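Local coordinates for protein putative ABC transporter (Thermobispora bispora, PDB 4PE6) that probably captures a carbohydrate-like solute for an ABC importer and here holds a four-carbon sugar acid between its two lobes, at residues V107-F112 / P119-L124; I87-P92 / F112-D117; P19-S24 / A270-L275; Q73-L78 / Q96-Q101; R278-Q283 / Q320-I325. One frame throughout, in Å; residues are numbered along the deposited sequence.

All five contacts belong to one lobe of a periplasmic binding protein and gather around its parallel sheet. Interaction 1 joins strands 108-112 and 122-126, and interaction 2, about 9 Å away between centres, shares Phe112 with it and continues from the strand ends to the ligand, where Asp113 OD1 lies 2.5 Å from LTH O4. Helices cover opposite faces of this sheet: interaction 4 pairs two on one side, its centre about 12 Å from that of interaction 1, while interaction 3 packs helix 263-275 on the other. Interaction 5 continues outward from that helix, and Ile123 N of interaction 1 lies 2.8 Å from Lys282 O, a probable hydrogen bond. The centres of interactions 4 and 5 lie farthest apart, about 25 Å.

Interaction 1: residues V107-F112 / P119-L124; sequences VKVVVF and PCAYIL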
# COMPACT_ATOMS: atom_id res chain seq x y z
N VAL A 107 -25.65 -4.06 -2.78
CA VAL A 107 -24.50 -3.15 -2.79
C VAL A 107 -23.39 -3.75 -3.66
O VAL A 107 -23.08 -4.96 -3.56
CB VAL A 107 -23.94 -2.90 -1.35
CG1 VAL A 107 -22.79 -1.89 -1.37
CG2 VAL A 107 -25.04 -2.40 -0.42
N LYS A 108 -22.79 -2.90 -4.50
CA LYS A 108 -21.62 -3.28 -5.29
C LYS A 108 -20.41 -3.18 -4.37
O LYS A 108 -20.22 -2.17 -3.68
CB LYS A 108 -21.43 -2.34 -6.50
CG LYS A 108 -22.49 -2.42 -7.59
CD LYS A 108 -22.72 -3.88 -7.98
CE LYS A 108 -23.23 -4.06 -9.39
NZ LYS A 108 -24.69 -4.08 -9.49
N VAL A 109 -19.59 -4.22 -4.37
CA VAL A 109 -18.47 -4.28 -3.43
C VAL A 109 -17.17 -4.39 -4.19
O VAL A 109 -16.98 -5.32 -4.96
CB VAL A 109 -18.64 -5.46 -2.44
CG1 VAL A 109 -17.40 -5.60 -1.57
CG2 VAL A 109 -19.88 -5.25 -1.60
N VAL A 110 -16.29 -3.41 -3.99
CA VAL A 110 -14.94 -3.45 -4.50
C VAL A 110 -13.98 -3.57 -3.33
O VAL A 110 -13.87 -2.65 -2.49
CB VAL A 110 -14.60 -2.18 -5.31
CG1 VAL A 110 -13.20 -2.28 -5.88
CG2 VAL A 110 -15.62 -1.97 -6.42
N VAL A 111 -13.33 -4.72 -3.26
CA VAL A 111 -12.23 -4.90 -2.34
C VAL A 111 -10.98 -4.37 -3.03
O VAL A 111 -10.69 -4.74 -4.18
CB VAL A 111 -12.06 -6.39 -2.02
CG1 VAL A 111 -10.74 -6.65 -1.29
CG2 VAL A 111 -13.26 -6.90 -1.22
N PHE A 112 -10.24 -3.49 -2.37
CA PHE A 112 -9.04 -2.94 -2.97
C PHE A 112 -7.83 -3.04 -2.07
O PHE A 112 -7.97 -3.23 -0.86
CB PHE A 112 -9.24 -1.50 -3.50
CG PHE A 112 -9.36 -0.48 -2.42
CD1 PHE A 112 -10.56 -0.28 -1.78
CD2 PHE A 112 -8.25 0.26 -2.02
CE1 PHE A 112 -10.69 0.68 -0.78
CE2 PHE A 112 -8.36 1.19 -1.02
CZ PHE A 112 -9.57 1.40 -0.39
N PRO A 119 -16.43 -14.07 -3.15
CA PRO A 119 -16.91 -14.30 -4.52
C PRO A 119 -17.76 -13.20 -5.12
O PRO A 119 -17.71 -12.99 -6.32
CB PRO A 119 -17.74 -15.59 -4.39
CG PRO A 119 -17.18 -16.30 -3.22
CD PRO A 119 -16.72 -15.22 -2.27
N CYS A 120 -18.54 -12.52 -4.30
CA CYS A 120 -19.43 -11.47 -4.80
C CYS A 120 -18.71 -10.14 -5.04
O CYS A 120 -19.24 -9.27 -5.70
CB CYS A 120 -20.60 -11.29 -3.84
SG CYS A 120 -20.26 -10.29 -2.37
N ALA A 121 -17.51 -9.99 -4.50
CA ALA A 121 -16.76 -8.73 -4.60
C ALA A 121 -15.88 -8.71 -5.83
O ALA A 121 -15.46 -9.76 -6.34
CB ALA A 121 -15.91 -8.54 -3.36
N TYR A 122 -15.58 -7.51 -6.29
CA TYR A 122 -14.56 -7.26 -7.29
C TYR A 122 -13.25 -6.88 -6.60
O TYR A 122 -13.23 -6.04 -5.69
CB TYR A 122 -15.01 -6.14 -8.23
CG TYR A 122 -16.21 -6.53 -9.08
CD1 TYR A 122 -17.50 -6.48 -8.58
CD2 TYR A 122 -16.03 -6.99 -10.40
CE1 TYR A 122 -18.59 -6.86 -9.34
CE2 TYR A 122 -17.12 -7.35 -11.18
CZ TYR A 122 -18.39 -7.28 -10.65
OH TYR A 122 -19.45 -7.66 -11.44
N ILE A 123 -12.16 -7.51 -7.03
CA ILE A 123 -10.83 -7.25 -6.47
C ILE A 123 -10.00 -6.31 -7.37
O ILE A 123 -9.80 -6.56 -8.58
CB ILE A 123 -10.06 -8.57 -6.26
CG1 ILE A 123 -10.51 -9.32 -4.99
CG2 ILE A 123 -8.57 -8.28 -6.08
CD1 ILE A 123 -12.00 -9.50 -4.79
N LEU A 124 -9.46 -5.25 -6.76
CA LEU A 124 -8.56 -4.33 -7.44
C LEU A 124 -7.34 -4.18 -6.56
O LEU A 124 -7.42 -3.61 -5.48
CB LEU A 124 -9.22 -2.98 -7.68
CG LEU A 124 -8.45 -2.05 -8.63
CD1 LEU A 124 -9.42 -1.08 -9.27
CD2 LEU A 124 -7.30 -1.28 -7.94
O HOH W 1 -20.19 -6.69 -5.96
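Backbone hydrogen bonds join these two parallel strands in the usual zigzag. Tyr122 N reaches Val109 O at 2.9 Å in a nearly straight bond (171°), Val111 N gives a more bent one (136°) to Tyr122 O at 2.8 Å, and Leu124 N returns to Val111 O at 2.9 Å. CA-H groups supplement them, the shortest from Phe112 CA to Leu124 O at 3.1 Å. Where the ladder frays, a water accepts from Val109 N and donates to Cys120 O.

Apolar contacts run along the faces. Ala121 CB, small enough to fit, meets Val109 CG1 and Val111 CG2, each at 3.8 Å, and the Ile123 CD1 tip touches Val111 CB. Beta-branched valine and isoleucine suit such extended backbone. The Tyr122 ring turns its edge to Val109 O, which lies in the ring plane.

Around this pair, Val109 packs on helix 96-104, whereas Val110, Phe112 and Tyr122 face helix 263-275; strand 84-88 lies beside Val110, and a disulfide ties Cys120 to Cys103.

Interaction 2: residues I87-P92 / F112-D117; sequences INPASP and FDSAID. With LTH ((2R,3S)-2,3,4-trihydroxybutanoic acid), chain C.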
# COMPACT_ATOMS: atom_id res chain seq x y z
N ILE A 87 -13.63 -1.50 0.04
CA ILE A 87 -13.09 -2.09 1.28
C ILE A 87 -11.60 -2.37 1.20
O ILE A 87 -11.14 -3.09 0.30
CB ILE A 87 -13.78 -3.42 1.66
CG1 ILE A 87 -15.28 -3.23 1.77
CG2 ILE A 87 -13.17 -3.96 2.96
CD1 ILE A 87 -16.02 -4.54 1.96
N ASN A 88 -10.85 -1.79 2.13
CA ASN A 88 -9.48 -2.22 2.38
C ASN A 88 -9.52 -3.12 3.62
O ASN A 88 -9.64 -2.65 4.78
CB ASN A 88 -8.52 -1.06 2.53
CG ASN A 88 -7.05 -1.49 2.51
OD1 ASN A 88 -6.71 -2.55 3.03
ND2 ASN A 88 -6.18 -0.67 1.93
N PRO A 89 -9.46 -4.43 3.39
CA PRO A 89 -9.78 -5.36 4.46
C PRO A 89 -8.68 -5.56 5.47
O PRO A 89 -7.50 -5.70 5.11
CB PRO A 89 -10.11 -6.66 3.71
CG PRO A 89 -9.34 -6.58 2.47
CD PRO A 89 -9.22 -5.12 2.11
N ALA A 90 -9.06 -5.57 6.74
CA ALA A 90 -8.12 -5.81 7.83
C ALA A 90 -7.62 -7.27 7.82
O ALA A 90 -6.47 -7.52 8.20
CB ALA A 90 -8.77 -5.49 9.17
N SER A 91 -8.47 -8.19 7.37
CA SER A 91 -8.23 -9.66 7.44
C SER A 91 -8.47 -10.33 6.11
O SER A 91 -9.34 -9.91 5.35
CB SER A 91 -9.13 -10.31 8.50
OG SER A 91 -9.33 -11.72 8.28
N PRO A 92 -7.73 -11.41 5.81
CA PRO A 92 -8.04 -12.13 4.59
C PRO A 92 -9.38 -12.91 4.64
O PRO A 92 -9.87 -13.30 3.59
CB PRO A 92 -6.88 -13.13 4.42
CG PRO A 92 -6.08 -13.07 5.67
CD PRO A 92 -6.54 -11.92 6.52
N PHE A 112 -10.24 -3.49 -2.37
CA PHE A 112 -9.04 -2.94 -2.97
C PHE A 112 -7.83 -3.04 -2.07
O PHE A 112 -7.97 -3.23 -0.86
CB PHE A 112 -9.24 -1.50 -3.50
CG PHE A 112 -9.36 -0.48 -2.42
CD1 PHE A 112 -10.56 -0.28 -1.78
CD2 PHE A 112 -8.25 0.26 -2.02
CE1 PHE A 112 -10.69 0.68 -0.78
CE2 PHE A 112 -8.36 1.19 -1.02
CZ PHE A 112 -9.57 1.40 -0.39
N ASP A 113 -6.66 -2.92 -2.67
CA ASP A 113 -5.38 -3.07 -1.99
C ASP A 113 -5.32 -4.37 -1.21
O ASP A 113 -4.75 -4.42 -0.10
CB ASP A 113 -5.14 -1.86 -1.07
CG ASP A 113 -3.76 -1.87 -0.44
OD1 ASP A 113 -2.79 -2.12 -1.18
OD2 ASP A 113 -3.64 -1.61 0.79
N SER A 114 -5.90 -5.41 -1.79
CA SER A 114 -5.93 -6.75 -1.22
C SER A 114 -6.60 -7.68 -2.23
O SER A 114 -7.36 -7.23 -3.10
CB SER A 114 -6.73 -6.81 0.07
OG SER A 114 -5.92 -6.41 1.19
N ALA A 115 -6.32 -8.96 -2.07
CA ALA A 115 -6.99 -10.03 -2.81
C ALA A 115 -7.53 -11.02 -1.79
O ALA A 115 -6.76 -11.61 -1.04
CB ALA A 115 -5.99 -10.73 -3.70
N ILE A 116 -8.83 -11.20 -1.76
CA ILE A 116 -9.43 -12.17 -0.84
C ILE A 116 -10.48 -12.97 -1.57
O ILE A 116 -10.95 -12.57 -2.63
CB ILE A 116 -10.07 -11.50 0.40
CG1 ILE A 116 -11.26 -10.61 0.01
CG2 ILE A 116 -9.04 -10.69 1.15
CD1 ILE A 116 -11.80 -9.79 1.18
N ASP A 117 -10.84 -14.10 -0.98
CA ASP A 117 -11.79 -15.00 -1.56
C ASP A 117 -13.21 -14.60 -1.14
O ASP A 117 -13.83 -15.25 -0.32
CB ASP A 117 -11.44 -16.43 -1.10
CG ASP A 117 -12.36 -17.46 -1.67
OD1 ASP A 117 -13.24 -17.09 -2.47
OD2 ASP A 117 -12.21 -18.64 -1.29
O1 LTH C . 1.37 0.29 3.29
C1 LTH C . 0.15 -0.09 3.44
O LTH C . -0.59 0.21 4.40
C2 LTH C . -0.51 -0.91 2.31
O2 LTH C . -1.86 -1.30 2.67
C3 LTH C . 0.26 -2.18 2.00
O3 LTH C . 0.35 -2.99 3.18
C4 LTH C . -0.49 -2.97 0.92
O4 LTH C . -0.45 -2.15 -0.28
O HOH W 2 -4.50 -4.16 2.63
O HOH W 3 -6.09 -7.61 3.83
O HOH W 4 -9.12 -14.78 1.31
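Asp113 meets the ligand with both carboxylate oxygens: O4 of the trihydroxybutanoic acid donates to OD1 at 2.5 Å and O2 to OD2 at 2.6 Å. OD2 also receives Asn88 ND2 at 2.9 Å on its anti lone pair, the one turned away from OD1, with the amide and carboxylate planes 73° apart. Asn88 CG stands anti to its backbone N, which carries the amide toward the aspartate, and a water lies 2.8 Å from both Asn88 OD1 and Asp113 O, placed to donate to either. An alanine in place of Asn88 would remove this amide and would probably leave the carboxylate less firmly oriented toward the sugar acid.

Farther out, Asn88 CB sits over one face of the Phe112 ring, near its rim, while Phe112 N donates to Ile87 O at 2.8 Å. Ser114 CB lies against Pro89 CG at 3.6 Å, and its OG bonds to Asp113 O. Ile116 presses CB and CG2 against Pro92 O, its CD1 reaching back to Pro89 CG. Gln263 NE2 is a further donor to Asp113 OD1.

These strand-end loops thus offer a carboxylate, probably ionised, as a double acceptor for two ligand hydroxyls, with the surrounding amide donors likely to stabilise its charge.

Interaction 3: residues P19-S24 / A270-L275; sequences PFIALS and AALDLL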
# COMPACT_ATOMS: atom_id res chain seq x y z
N PRO A 19 -25.45 8.23 -6.66
CA PRO A 19 -24.99 7.21 -5.73
C PRO A 19 -24.23 7.64 -4.47
O PRO A 19 -23.51 8.64 -4.46
CB PRO A 19 -24.07 6.33 -6.59
CG PRO A 19 -23.86 7.08 -7.86
CD PRO A 19 -25.04 7.95 -8.04
N PHE A 20 -24.38 6.82 -3.43
CA PHE A 20 -23.66 6.93 -2.17
C PHE A 20 -22.54 5.87 -2.17
O PHE A 20 -22.81 4.66 -2.19
CB PHE A 20 -24.64 6.75 -1.01
CG PHE A 20 -24.01 6.61 0.35
CD1 PHE A 20 -22.77 7.19 0.66
CD2 PHE A 20 -24.68 5.92 1.35
CE1 PHE A 20 -22.22 7.05 1.92
CE2 PHE A 20 -24.13 5.78 2.62
CZ PHE A 20 -22.90 6.34 2.91
N ILE A 21 -21.30 6.35 -2.18
CA ILE A 21 -20.10 5.48 -2.15
C ILE A 21 -19.49 5.48 -0.73
O ILE A 21 -19.07 6.53 -0.24
CB ILE A 21 -19.01 5.98 -3.12
CG1 ILE A 21 -19.59 6.23 -4.53
CG2 ILE A 21 -17.85 5.00 -3.16
CD1 ILE A 21 -20.25 5.01 -5.16
N ALA A 22 -19.47 4.32 -0.08
CA ALA A 22 -18.90 4.18 1.26
C ALA A 22 -17.53 3.51 1.16
O ALA A 22 -17.35 2.62 0.33
CB ALA A 22 -19.84 3.35 2.11
N LEU A 23 -16.57 3.95 1.96
CA LEU A 23 -15.25 3.32 2.03
C LEU A 23 -14.95 2.89 3.46
O LEU A 23 -14.98 3.71 4.41
CB LEU A 23 -14.16 4.25 1.51
CG LEU A 23 -12.76 3.66 1.32
CD1 LEU A 23 -11.97 4.48 0.29
CD2 LEU A 23 -11.97 3.57 2.61
N SER A 24 -14.64 1.61 3.62
CA SER A 24 -14.27 1.05 4.92
C SER A 24 -12.80 0.64 4.86
O SER A 24 -12.40 -0.18 4.02
CB SER A 24 -15.13 -0.16 5.27
OG SER A 24 -14.59 -0.87 6.36
N ALA A 270 -14.03 2.15 -10.60
CA ALA A 270 -14.62 0.81 -10.75
C ALA A 270 -16.06 0.75 -10.24
O ALA A 270 -16.96 0.25 -10.91
CB ALA A 270 -13.76 -0.22 -10.05
N ALA A 271 -16.29 1.26 -9.03
CA ALA A 271 -17.63 1.25 -8.46
C ALA A 271 -18.64 1.99 -9.34
O ALA A 271 -19.75 1.49 -9.54
CB ALA A 271 -17.62 1.82 -7.04
N LEU A 272 -18.26 3.16 -9.85
CA LEU A 272 -19.16 3.94 -10.66
C LEU A 272 -19.48 3.21 -11.97
O LEU A 272 -20.61 3.25 -12.43
CB LEU A 272 -18.60 5.32 -10.97
CG LEU A 272 -18.41 6.24 -9.77
CD1 LEU A 272 -17.95 7.60 -10.26
CD2 LEU A 272 -19.66 6.37 -8.93
N ASP A 273 -18.50 2.52 -12.53
CA ASP A 273 -18.75 1.75 -13.77
C ASP A 273 -19.67 0.56 -13.48
O ASP A 273 -20.59 0.26 -14.26
CB ASP A 273 -17.44 1.32 -14.43
CG ASP A 273 -16.85 2.43 -15.34
OD1 ASP A 273 -17.51 3.48 -15.50
OD2 ASP A 273 -15.76 2.25 -15.92
N LEU A 274 -19.46 -0.06 -12.33
CA LEU A 274 -20.29 -1.16 -11.89
C LEU A 274 -21.74 -0.69 -11.73
O LEU A 274 -22.68 -1.39 -12.14
CB LEU A 274 -19.75 -1.73 -10.58
CG LEU A 274 -18.50 -2.61 -10.70
CD1 LEU A 274 -18.10 -3.12 -9.33
CD2 LEU A 274 -18.69 -3.79 -11.63
N LEU A 275 -21.90 0.49 -11.15
CA LEU A 275 -23.23 1.03 -10.86
C LEU A 275 -24.02 1.39 -12.12
O LEU A 275 -25.26 1.42 -12.08
CB LEU A 275 -23.12 2.26 -9.95
CG LEU A 275 -22.82 1.91 -8.49
CD1 LEU A 275 -22.52 3.19 -7.69
CD2 LEU A 275 -23.98 1.13 -7.86
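Residues 19-24 and helix 270-275 come nearest at the CA atoms of Ile21 and Ala271, 8.0 Å apart, with Pro19 opposite Leu275, so the helix runs back as the strand advances. The gap is bridged by methyl and methylene groups. Leu275 CD1 does most of the touching, coming 3.7 Å from Pro19 CB and 3.9 Å from Ile21 CD1; the Leu275 side chain slides past both partners in the opposite direction. Its CG is anti to the carbonyl carbon (chi1 -76°), and from there the extended chi2 of 171° carries CD1 outward to the strand. Ile21 answers with a folded tip (chi2 -58°).

This is one face of the three-layered alpha/beta/alpha lobe of a type I periplasmic binding protein: Ile21 faces helix 263-275, whereas its neighbour Ala22 packs on Leu77 from the other side of the sheet. The helix, distant in sequence, comes back to cover the first strand.

Leu272 crosses Ile21 at about a right angle, its CD2 4.1 Å from Ile21 CD1. Ile21 and Leu272 suit the buried part of the interface, while Leu275 and the compact ring of Pro19 close its partly exposed margin with apolar groups. Beside them the small Ala271 rests on Ala84 and Leu86 of the neighbouring strand.

Interaction 4: residues Q73-L78 / Q96-Q101; sequences QIKSLL and QPVIQQ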
# COMPACT_ATOMS: atom_id res chain seq x y z
N GLN A 73 -18.21 -1.81 11.85
CA GLN A 73 -18.33 -0.57 11.11
C GLN A 73 -19.03 -0.74 9.75
O GLN A 73 -19.82 0.11 9.33
CB GLN A 73 -16.97 0.08 10.93
CG GLN A 73 -16.39 0.62 12.22
CD GLN A 73 -14.96 1.11 12.03
OE1 GLN A 73 -14.22 0.63 11.16
NE2 GLN A 73 -14.56 2.08 12.85
N ILE A 74 -18.74 -1.83 9.07
CA ILE A 74 -19.39 -2.08 7.79
C ILE A 74 -20.91 -2.26 7.98
O ILE A 74 -21.69 -1.70 7.23
CB ILE A 74 -18.72 -3.26 7.05
CG1 ILE A 74 -17.30 -2.85 6.65
CG2 ILE A 74 -19.56 -3.68 5.85
CD1 ILE A 74 -16.48 -3.94 5.97
N LYS A 75 -21.32 -2.98 9.03
CA LYS A 75 -22.75 -3.10 9.31
C LYS A 75 -23.39 -1.73 9.58
O LYS A 75 -24.49 -1.47 9.11
CB LYS A 75 -22.99 -4.07 10.46
CG LYS A 75 -22.54 -5.47 10.12
CD LYS A 75 -22.49 -6.37 11.34
CE LYS A 75 -22.11 -7.79 10.94
NZ LYS A 75 -21.97 -8.63 12.14
N SER A 76 -22.72 -0.84 10.31
CA SER A 76 -23.27 0.51 10.51
C SER A 76 -23.35 1.28 9.18
O SER A 76 -24.30 2.05 8.95
CB SER A 76 -22.49 1.30 11.58
OG SER A 76 -22.78 0.78 12.88
N LEU A 77 -22.38 1.07 8.30
CA LEU A 77 -22.42 1.67 6.97
C LEU A 77 -23.60 1.14 6.16
O LEU A 77 -24.28 1.90 5.46
CB LEU A 77 -21.11 1.45 6.19
CG LEU A 77 -19.98 2.42 6.54
CD1 LEU A 77 -18.66 1.92 5.98
CD2 LEU A 77 -20.29 3.81 6.03
N LEU A 78 -23.86 -0.16 6.23
CA LEU A 78 -24.95 -0.73 5.43
C LEU A 78 -26.31 -0.15 5.80
O LEU A 78 -27.17 0.01 4.94
CB LEU A 78 -24.97 -2.25 5.53
CG LEU A 78 -23.79 -2.94 4.85
CD1 LEU A 78 -23.96 -4.44 5.01
CD2 LEU A 78 -23.68 -2.55 3.38
N GLN A 96 -15.63 -11.85 5.12
CA GLN A 96 -16.37 -12.55 4.08
C GLN A 96 -17.89 -12.53 4.32
O GLN A 96 -18.64 -12.22 3.40
CB GLN A 96 -15.85 -13.99 3.89
CG GLN A 96 -14.94 -14.21 2.69
CD GLN A 96 -13.57 -13.57 2.82
OE1 GLN A 96 -13.45 -12.41 3.19
NE2 GLN A 96 -12.54 -14.30 2.48
N PRO A 97 -18.34 -12.84 5.55
CA PRO A 97 -19.80 -12.83 5.76
C PRO A 97 -20.43 -11.45 5.56
O PRO A 97 -21.46 -11.34 4.92
CB PRO A 97 -19.94 -13.32 7.21
CG PRO A 97 -18.74 -14.20 7.41
CD PRO A 97 -17.63 -13.51 6.65
N VAL A 98 -19.81 -10.39 6.06
CA VAL A 98 -20.42 -9.08 5.92
C VAL A 98 -20.34 -8.59 4.48
O VAL A 98 -21.21 -7.85 4.04
CB VAL A 98 -19.88 -8.03 6.91
CG1 VAL A 98 -18.50 -7.53 6.51
CG2 VAL A 98 -20.86 -6.87 7.04
N ILE A 99 -19.31 -9.03 3.75
CA ILE A 99 -19.22 -8.71 2.33
C ILE A 99 -20.39 -9.35 1.62
O ILE A 99 -21.06 -8.71 0.81
CB ILE A 99 -17.84 -9.09 1.73
CG1 ILE A 99 -16.77 -8.10 2.22
CG2 ILE A 99 -17.89 -9.12 0.21
CD1 ILE A 99 -15.34 -8.50 1.88
N GLN A 100 -20.68 -10.61 1.94
CA GLN A 100 -21.82 -11.27 1.33
C GLN A 100 -23.13 -10.61 1.74
O GLN A 100 -24.07 -10.55 0.95
CB GLN A 100 -21.81 -12.76 1.66
CG GLN A 100 -22.88 -13.56 0.92
CD GLN A 100 -22.65 -13.58 -0.57
OE1 GLN A 100 -21.63 -14.06 -1.03
NE2 GLN A 100 -23.60 -13.05 -1.33
N GLN A 101 -23.20 -10.11 2.98
CA GLN A 101 -24.38 -9.40 3.45
C GLN A 101 -24.61 -8.13 2.63
O GLN A 101 -25.75 -7.81 2.23
CB GLN A 101 -24.23 -9.07 4.95
CG GLN A 101 -25.40 -8.29 5.55
CD GLN A 101 -25.16 -7.84 6.98
OE1 GLN A 101 -24.43 -8.48 7.73
NE2 GLN A 101 -25.79 -6.73 7.36
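The one flat side-chain group in this contact, the Gln101 carboxamide, has carbon neighbours from the opposing helix at both of its ends: Leu78 CD1 lies 3.8 Å from NE2 and Lys75 CE 4.0 Å from OE1. Helices 67-78 and 96-104 are successive connections of a Rossmann-like lobe, standing before and after strand 84-88 on the same face of its parallel sheet. The axes of segments 73-78 and 96-101 approach to 10.4 Å and run almost in the same direction, at 7°.

Val98 is the centre of the contact. Its CG2 is anti to the backbone N and points across to Ile74 CG2 at 3.6 Å, with Lys75 CG at 3.8 Å, while CG1 takes the crowded position between N and the carbonyl carbon and rests near the same Ile74 methyl. An alanine here would lose both methyls and would probably loosen the packing of Ile74 and Lys75 between the helices.

Residue types follow depth. Buried Ile74 continues down to Ile87 and Leu85 of the sheet, whereas Lys75 and Gln101 lie at the exposed rim, where Lys75 lends its methylenes and Gln101 lays its extended chain and carboxamide along the opposite helix. Gln101 crosses Leu78 obliquely, and its CG and CD both stand 4.1 Å from Leu78 CD1.

Interaction 5: residues R278-Q283 / Q320-I325; sequences RDLPKQ and QQVEAI
A ridge of apolar side chains on helix 315-327 fits against the bend of the loop that leads from helix 263-275 into strand 283-290. Val322 supplies the main bump: its CG1, anti to the backbone N (chi1 174°), fits into the angle between two neighbouring loop residues, 3.9 Å from Leu280 CD2 and 4.0 Å from Pro281 CD. Leu280 crosses it at about a right angle, the branched tip meeting the methyl, while the proline ring meets it obliquely. One turn on, Ile325 provides a second, shallower bump, with CG2 4.2 Å from Pro281 CG and 4.4 Å from Gln283 O. The proline ring is therefore touched by both helix residues, Val322 at its CD and Ile325 at its CG.

Each type suits its place. Proline gives the loop a rigid, compact surface; valine is short enough to let helix and loop approach within 7.5 Å, CA of Val322 to CA of Leu280; leucine is long enough to serve two neighbours, since Leu280 also packs on Ala270 and Leu274 of helix 263-275.

The fit is one of dispersion and exclusion of water from hydrocarbon, and so depends on shape more than direction; polar ties lie nearby, as between Asp279 O and Lys326 NZ.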
# COMPACT_ATOMS: atom_id res chain seq x y z
N ARG A 278 -21.77 -1.74 -16.19
CA ARG A 278 -20.61 -2.16 -16.95
C ARG A 278 -19.97 -3.37 -16.31
O ARG A 278 -20.04 -3.56 -15.11
CB ARG A 278 -19.57 -1.05 -17.05
CG ARG A 278 -20.02 0.16 -17.83
CD ARG A 278 -18.89 1.16 -17.92
NE ARG A 278 -19.31 2.33 -18.67
CZ ARG A 278 -18.84 2.71 -19.85
NH1 ARG A 278 -17.88 2.05 -20.47
NH2 ARG A 278 -19.36 3.80 -20.40
N ASP A 279 -19.34 -4.18 -17.14
CA ASP A 279 -18.72 -5.41 -16.70
C ASP A 279 -17.27 -5.12 -16.42
O ASP A 279 -16.62 -4.45 -17.21
CB ASP A 279 -18.83 -6.49 -17.77
CG ASP A 279 -20.23 -7.03 -17.90
OD1 ASP A 279 -21.03 -6.79 -16.97
OD2 ASP A 279 -20.54 -7.67 -18.91
N LEU A 280 -16.79 -5.61 -15.29
CA LEU A 280 -15.38 -5.54 -14.96
C LEU A 280 -14.91 -6.96 -14.68
O LEU A 280 -15.68 -7.78 -14.24
CB LEU A 280 -15.16 -4.67 -13.71
CG LEU A 280 -15.47 -3.17 -13.79
CD1 LEU A 280 -15.21 -2.53 -12.42
CD2 LEU A 280 -14.66 -2.48 -14.89
N PRO A 281 -13.62 -7.24 -14.91
CA PRO A 281 -13.06 -8.48 -14.40
C PRO A 281 -13.15 -8.56 -12.87
O PRO A 281 -12.96 -7.55 -12.19
CB PRO A 281 -11.58 -8.43 -14.83
CG PRO A 281 -11.48 -7.34 -15.84
CD PRO A 281 -12.61 -6.39 -15.54
N LYS A 282 -13.44 -9.75 -12.35
CA LYS A 282 -13.53 -9.96 -10.91
C LYS A 282 -12.20 -9.69 -10.22
O LYS A 282 -12.17 -9.42 -9.01
CB LYS A 282 -13.97 -11.39 -10.56
CG LYS A 282 -15.36 -11.80 -11.05
CD LYS A 282 -16.50 -11.04 -10.37
CE LYS A 282 -16.77 -11.58 -8.97
NZ LYS A 282 -18.02 -11.00 -8.39
N GLN A 283 -11.10 -9.84 -10.96
CA GLN A 283 -9.76 -9.59 -10.43
C GLN A 283 -9.02 -8.64 -11.35
O GLN A 283 -8.95 -8.87 -12.55
CB GLN A 283 -9.00 -10.91 -10.25
CG GLN A 283 -7.71 -10.76 -9.44
CD GLN A 283 -6.58 -10.10 -10.23
OE1 GLN A 283 -6.45 -10.30 -11.43
NE2 GLN A 283 -5.77 -9.29 -9.54
N GLN A 320 -8.82 2.64 -19.42
CA GLN A 320 -7.68 2.18 -20.22
C GLN A 320 -7.00 0.98 -19.60
O GLN A 320 -6.69 0.02 -20.29
CB GLN A 320 -6.63 3.28 -20.39
CG GLN A 320 -6.97 4.36 -21.40
CD GLN A 320 -5.87 5.42 -21.47
OE1 GLN A 320 -4.68 5.10 -21.32
NE2 GLN A 320 -6.26 6.67 -21.69
N GLN A 321 -6.73 1.06 -18.30
CA GLN A 321 -6.07 -0.04 -17.59
C GLN A 321 -6.94 -1.28 -17.57
O GLN A 321 -6.43 -2.39 -17.74
CB GLN A 321 -5.67 0.35 -16.16
CG GLN A 321 -5.13 -0.81 -15.31
CD GLN A 321 -3.70 -1.21 -15.63
OE1 GLN A 321 -2.95 -0.44 -16.23
NE2 GLN A 321 -3.31 -2.41 -15.21
N VAL A 322 -8.24 -1.10 -17.38
CA VAL A 322 -9.18 -2.23 -17.44
C VAL A 322 -9.14 -2.86 -18.83
O VAL A 322 -9.12 -4.08 -18.96
CB VAL A 322 -10.62 -1.80 -17.07
CG1 VAL A 322 -11.59 -2.95 -17.27
CG2 VAL A 322 -10.68 -1.33 -15.61
N GLU A 323 -9.10 -2.04 -19.87
CA GLU A 323 -9.03 -2.56 -21.23
C GLU A 323 -7.76 -3.33 -21.49
O GLU A 323 -7.79 -4.37 -22.15
CB GLU A 323 -9.22 -1.45 -22.26
CG GLU A 323 -10.68 -1.20 -22.58
CD GLU A 323 -11.33 -2.38 -23.30
OE1 GLU A 323 -10.77 -2.83 -24.32
OE2 GLU A 323 -12.39 -2.85 -22.84
N ALA A 324 -6.64 -2.83 -20.97
CA ALA A 324 -5.37 -3.56 -21.03
C ALA A 324 -5.43 -4.89 -20.28
O ALA A 324 -4.86 -5.87 -20.74
CB ALA A 324 -4.23 -2.70 -20.49
N ILE A 325 -6.12 -4.92 -19.15
CA ILE A 325 -6.27 -6.16 -18.39
C ILE A 325 -7.12 -7.16 -19.17
O ILE A 325 -6.75 -8.31 -19.28
CB ILE A 325 -6.88 -5.91 -16.99
CG1 ILE A 325 -5.87 -5.16 -16.10
CG2 ILE A 325 -7.28 -7.21 -16.32
CD1 ILE A 325 -6.45 -4.67 -14.78